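3-phosphoshikimate 1-carboxyvinyltransferase (Streptomyces sviceus, PDB 7M0O) probably catalyses transfer of the enolpyruvyl group of phosphoenolpyruvate to the 5-hydroxyl of shikimate-3-phosphate, the sixth step of chorismate biosynthesis. Local coordinates at residues G253-F257 against M290-T296; P310-V316 against D346-P352. All blocks are in the same frame, centred on the assembly; numbering follows the deposited sequence.

Interaction 1. Residues G253-F257 against M290-T296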
# COMPACT_ATOMS: atom_id res chain seq x y z
N GLY A 253 -4.79 8.31 0.64
CA GLY A 253 -5.69 9.19 -0.10
C GLY A 253 -6.98 8.53 -0.57
O GLY A 253 -8.00 9.21 -0.77
N ASP A 254 -6.97 7.21 -0.76
CA ASP A 254 -8.18 6.61 -1.32
C ASP A 254 -9.34 6.58 -0.34
O ASP A 254 -10.46 6.28 -0.77
CB ASP A 254 -7.91 5.19 -1.82
CG ASP A 254 -7.21 5.17 -3.17
OD1 ASP A 254 -6.97 6.26 -3.75
OD2 ASP A 254 -6.88 4.06 -3.64
N LEU A 255 -9.12 6.86 0.96
CA LEU A 255 -10.26 7.11 1.84
C LEU A 255 -11.13 8.24 1.30
O LEU A 255 -12.34 8.26 1.55
CB LEU A 255 -9.80 7.43 3.27
CG LEU A 255 -10.95 7.51 4.29
CD1 LEU A 255 -11.73 6.19 4.33
CD2 LEU A 255 -10.46 7.81 5.69
N GLY A 256 -10.56 9.18 0.55
CA GLY A 256 -11.35 10.24 -0.07
C GLY A 256 -12.46 9.75 -1.00
O GLY A 256 -13.32 10.55 -1.38
N PHE A 257 -12.45 8.48 -1.37
CA PHE A 257 -13.57 7.94 -2.12
C PHE A 257 -14.88 8.13 -1.37
O PHE A 257 -15.93 8.33 -1.99
CB PHE A 257 -13.30 6.46 -2.45
CG PHE A 257 -14.43 5.78 -3.19
CD1 PHE A 257 -14.69 6.09 -4.52
CD2 PHE A 257 -15.22 4.82 -2.57
CE1 PHE A 257 -15.70 5.46 -5.22
CE2 PHE A 257 -16.24 4.18 -3.24
CZ PHE A 257 -16.50 4.50 -4.57
N MET A 290 -11.35 12.49 -10.29
CA MET A 290 -10.74 11.43 -9.50
C MET A 290 -9.23 11.29 -9.73
O MET A 290 -8.66 10.22 -9.51
CB MET A 290 -11.47 10.10 -9.75
CG MET A 290 -12.93 10.15 -9.29
SD MET A 290 -13.85 8.57 -9.34
CE MET A 290 -13.34 7.78 -7.80
N ARG A 291 -8.57 12.37 -10.17
CA ARG A 291 -7.13 12.32 -10.44
C ARG A 291 -6.34 11.77 -9.25
O ARG A 291 -5.47 10.91 -9.42
CB ARG A 291 -6.60 13.71 -10.80
CG ARG A 291 -5.09 13.71 -11.05
CD ARG A 291 -4.59 15.09 -11.43
NE ARG A 291 -5.25 16.12 -10.63
CZ ARG A 291 -4.83 16.54 -9.45
NH1 ARG A 291 -3.74 16.01 -8.90
NH2 ARG A 291 -5.50 17.48 -8.80
N ASP A 292 -6.63 12.25 -8.05
CA ASP A 292 -5.84 11.90 -6.87
C ASP A 292 -6.38 10.69 -6.12
O ASP A 292 -5.76 10.28 -5.13
CB ASP A 292 -5.77 13.11 -5.93
CG ASP A 292 -4.97 14.24 -6.52
OD1 ASP A 292 -4.01 13.94 -7.26
OD2 ASP A 292 -5.30 15.42 -6.25
N ILE A 293 -7.49 10.09 -6.57
CA ILE A 293 -7.99 8.84 -6.00
C ILE A 293 -8.28 7.84 -7.12
O ILE A 293 -9.28 7.12 -7.08
CB ILE A 293 -9.23 9.08 -5.11
CG1 ILE A 293 -10.32 9.88 -5.82
CG2 ILE A 293 -8.83 9.78 -3.81
CD1 ILE A 293 -11.67 9.80 -5.10
N SER A 294 -7.41 7.77 -8.13
CA SER A 294 -7.78 7.12 -9.38
C SER A 294 -7.91 5.60 -9.28
O SER A 294 -8.61 5.01 -10.10
CB SER A 294 -6.78 7.49 -10.48
OG SER A 294 -5.47 7.07 -10.16
N ASP A 295 -7.26 4.94 -8.30
CA ASP A 295 -7.46 3.50 -8.14
C ASP A 295 -8.92 3.16 -7.79
O ASP A 295 -9.31 1.99 -7.93
CB ASP A 295 -6.53 2.96 -7.07
CG ASP A 295 -5.07 2.83 -7.56
OD1 ASP A 295 -4.82 2.91 -8.78
OD2 ASP A 295 -4.15 2.64 -6.74
N THR A 296 -9.71 4.13 -7.32
CA THR A 296 -11.12 3.92 -7.02
C THR A 296 -12.04 4.40 -8.14
O THR A 296 -13.27 4.26 -8.01
CB THR A 296 -11.54 4.59 -5.70
OG1 THR A 296 -11.50 6.03 -5.79
CG2 THR A 296 -10.66 4.12 -4.56
O HOH W 1 -5.22 8.21 -3.25
O HOH W 2 -5.55 6.07 -6.13
O HOH W 3 -3.96 3.22 -4.27
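Asp254 and Asp295 meet through water where two 3-10 turns of the two-domain EPSP synthase fold face each other within one alpha/beta domain, turn 253-255 before helix 257-263 and turn 294-296 before helix 297-303. Waters and packing, not a direct hydrogen bond, join the two segments. Asp254 can be followed outward. Its CB and CG lie against the methyl of Thr296, CG standing 3.9 Å from Thr296 CG2. OD1 passes Ile293 CA and accepts from two waters; one, 2.7 Å from Asp254 OD1, also donates to Asp292 O, and the other takes the N-H of Asp295. OD2 reaches Asp295 CB, is hydrogen-bonded by Ser224, and shares a third water with Asp295 OD2. This water donates to both acids and bridges them, with Asp254 OD2 and Asp295 OD2 4.4 Å apart. Asp295 is the predicted proton acceptor, with Arg326 and Arg367 close by. Thr296, with OG1 between its backbone N and carbonyl carbon (chi1 68°), bonds Ile293 O in the carbonyl plane, beside the bond from Thr296 N. A valine here would probably leave Ile293 O with only the backbone donor of these two, and the side chain without a bond to hold its rotation. On the apolar side Met290 CE lies at the edge of the Phe257 ring, near its plane, 3.9 Å from Phe257 CD1.

Interaction 2. Residues P310-V316 against D346-P352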
# COMPACT_ATOMS: atom_id res chain seq x y z
N PRO A 310 -26.36 11.06 -15.13
CA PRO A 310 -25.02 10.63 -15.57
C PRO A 310 -23.96 10.79 -14.49
O PRO A 310 -23.99 11.72 -13.68
CB PRO A 310 -24.73 11.54 -16.77
CG PRO A 310 -26.07 11.83 -17.33
CD PRO A 310 -27.02 11.89 -16.16
N VAL A 311 -23.02 9.86 -14.50
CA VAL A 311 -21.84 9.91 -13.65
C VAL A 311 -20.67 10.16 -14.59
O VAL A 311 -20.37 9.34 -15.45
CB VAL A 311 -21.65 8.63 -12.83
CG1 VAL A 311 -20.33 8.68 -12.09
CG2 VAL A 311 -22.82 8.46 -11.84
N ARG A 312 -20.04 11.32 -14.46
CA ARG A 312 -18.90 11.66 -15.30
C ARG A 312 -17.65 11.71 -14.44
O ARG A 312 -17.57 12.53 -13.51
CB ARG A 312 -19.14 12.99 -16.02
CG ARG A 312 -18.03 13.34 -17.02
CD ARG A 312 -18.40 14.56 -17.84
NE ARG A 312 -17.29 15.12 -18.61
CZ ARG A 312 -17.16 14.97 -19.92
NH1 ARG A 312 -18.07 14.29 -20.61
NH2 ARG A 312 -16.13 15.53 -20.55
N ILE A 313 -16.67 10.87 -14.77
CA ILE A 313 -15.41 10.80 -14.04
C ILE A 313 -14.34 11.49 -14.88
O ILE A 313 -14.09 11.09 -16.02
CB ILE A 313 -15.03 9.35 -13.71
CG1 ILE A 313 -16.13 8.67 -12.89
CG2 ILE A 313 -13.71 9.28 -12.94
CD1 ILE A 313 -15.79 7.21 -12.57
N GLU A 314 -13.70 12.53 -14.33
CA GLU A 314 -12.82 13.40 -15.10
C GLU A 314 -11.40 13.37 -14.53
O GLU A 314 -11.18 13.02 -13.37
CB GLU A 314 -13.32 14.86 -15.11
CG GLU A 314 -14.56 15.06 -15.95
CD GLU A 314 -15.05 16.49 -15.97
OE1 GLU A 314 -14.62 17.30 -15.12
OE2 GLU A 314 -15.89 16.79 -16.84
N ASP A 315 -10.44 13.74 -15.39
CA ASP A 315 -9.04 13.92 -15.01
C ASP A 315 -8.39 12.58 -14.62
O ASP A 315 -7.57 12.52 -13.70
CB ASP A 315 -8.90 14.95 -13.88
CG ASP A 315 -7.58 15.73 -13.93
OD1 ASP A 315 -6.70 15.47 -14.79
OD2 ASP A 315 -7.42 16.64 -13.08
N VAL A 316 -8.71 11.52 -15.36
CA VAL A 316 -8.20 10.19 -15.04
C VAL A 316 -7.40 9.64 -16.22
O VAL A 316 -7.49 8.45 -16.54
CB VAL A 316 -9.34 9.23 -14.64
CG1 VAL A 316 -9.80 9.55 -13.22
CG2 VAL A 316 -10.54 9.31 -15.62
N ASP A 346 -9.42 11.55 -21.21
CA ASP A 346 -9.14 11.41 -19.79
C ASP A 346 -10.42 11.42 -18.96
O ASP A 346 -10.40 11.86 -17.80
CB ASP A 346 -8.20 12.51 -19.29
CG ASP A 346 -8.78 13.91 -19.45
OD1 ASP A 346 -9.85 14.09 -20.07
OD2 ASP A 346 -8.15 14.87 -18.94
N TRP A 347 -11.52 10.93 -19.52
CA TRP A 347 -12.80 10.96 -18.83
C TRP A 347 -13.68 9.81 -19.32
O TRP A 347 -13.47 9.26 -20.41
CB TRP A 347 -13.52 12.31 -19.00
CG TRP A 347 -13.86 12.72 -20.43
CD1 TRP A 347 -13.12 13.54 -21.24
CD2 TRP A 347 -15.02 12.34 -21.18
NE1 TRP A 347 -13.77 13.70 -22.45
CE2 TRP A 347 -14.92 12.97 -22.45
CE3 TRP A 347 -16.12 11.52 -20.92
CZ2 TRP A 347 -15.89 12.81 -23.44
CZ3 TRP A 347 -17.10 11.36 -21.91
CH2 TRP A 347 -16.97 12.00 -23.16
N ILE A 348 -14.65 9.45 -18.48
CA ILE A 348 -15.66 8.45 -18.82
C ILE A 348 -17.00 8.93 -18.26
O ILE A 348 -17.07 9.40 -17.12
CB ILE A 348 -15.27 7.06 -18.27
CG1 ILE A 348 -16.36 6.03 -18.57
CG2 ILE A 348 -14.97 7.12 -16.76
CD1 ILE A 348 -15.93 4.59 -18.27
N GLU A 349 -18.06 8.83 -19.08
CA GLU A 349 -19.39 9.27 -18.68
C GLU A 349 -20.35 8.09 -18.80
O GLU A 349 -20.49 7.50 -19.88
CB GLU A 349 -19.87 10.46 -19.52
CG GLU A 349 -21.16 11.09 -18.97
CD GLU A 349 -21.42 12.52 -19.46
OE1 GLU A 349 -20.50 13.19 -19.95
OE2 GLU A 349 -22.58 12.97 -19.34
N ILE A 350 -20.97 7.73 -17.69
CA ILE A 350 -21.81 6.55 -17.57
C ILE A 350 -23.26 6.99 -17.44
O ILE A 350 -23.59 7.79 -16.56
CB ILE A 350 -21.38 5.68 -16.37
CG1 ILE A 350 -19.91 5.26 -16.51
CG2 ILE A 350 -22.30 4.46 -16.24
CD1 ILE A 350 -19.16 5.15 -15.22
N HIS A 351 -24.13 6.42 -18.27
CA HIS A 351 -25.53 6.81 -18.28
C HIS A 351 -26.37 5.72 -17.65
O HIS A 351 -26.42 4.59 -18.18
CB HIS A 351 -25.97 7.10 -19.71
CG HIS A 351 -25.24 8.27 -20.31
ND1 HIS A 351 -25.69 9.56 -20.18
CD2 HIS A 351 -24.06 8.34 -20.97
CE1 HIS A 351 -24.84 10.38 -20.76
NE2 HIS A 351 -23.84 9.67 -21.25
N PRO A 352 -27.00 5.99 -16.51
CA PRO A 352 -27.71 4.93 -15.78
C PRO A 352 -28.87 4.37 -16.57
O PRO A 352 -29.45 5.02 -17.44
CB PRO A 352 -28.20 5.64 -14.51
CG PRO A 352 -28.10 7.10 -14.80
CD PRO A 352 -26.97 7.26 -15.77
O HOH W 4 -11.37 15.24 -17.83
O HOH W 5 -7.53 16.80 -17.42
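With CG anti to the backbone N (chi1 -175°) and the chain extended to NE, Arg312 reaches across to the neighbouring strand, while Trp347, its CG between backbone N and carbonyl carbon (chi1 60°), turns its indole to receive the guanidinium. The two planes are 29° apart and CZ of Arg312 stands 3.8 Å from the centroid of the six-membered ring of Trp347, a cation-pi stack over the face. Two salt bridges use the guanidinium edge: NH1 of Arg312 donates to Glu349 OE1 at 2.7 Å, nearly along the C-O bond, and NE of Arg312 to the anti lone pair of Glu314 OE2 at 2.8 Å. This three-residue network, its two bonded oxygens near the guanidinium plane, and the indole over one face fix the group's rotation. Beneath, Val311 with Ile350 and Ile313 with Ile348 are antiparallel hydrogen-bonded pairs; past the strand, Val316 N bonds Asp346 O at 3.0 Å. Ile313 CB packs on Ile348 CG2 on the face away from Arg312. That apolar face rests on helices 297-303 and 326-336, and the two strands are the middle pair of the βαβαββ unit familiar in EPSP synthases, flanked by strands 286-289 and 340-344.

Overall arrangement
Along the chain, interaction 1 closes before interaction 2 opens, and their centres lie 14 Å apart on the same side of the protein's centre. Interaction 2 lies within a four-stranded mixed sheet, whereas interaction 1 joins loop 290-296, at the end of that sheet's strand 286-289, to the turn before helix 257-263. The two contacts touch at this loop, with a probable hydrogen bond from Met290 N to Glu314 O and packing of Met290 on Ile313 and Val316. Helix 297-303, which follows Asp295, lies against the apolar face of interaction 2. The principle illustrated is that a regular strand pair adjoins, through Met290, the loop carrying the predicted proton acceptor.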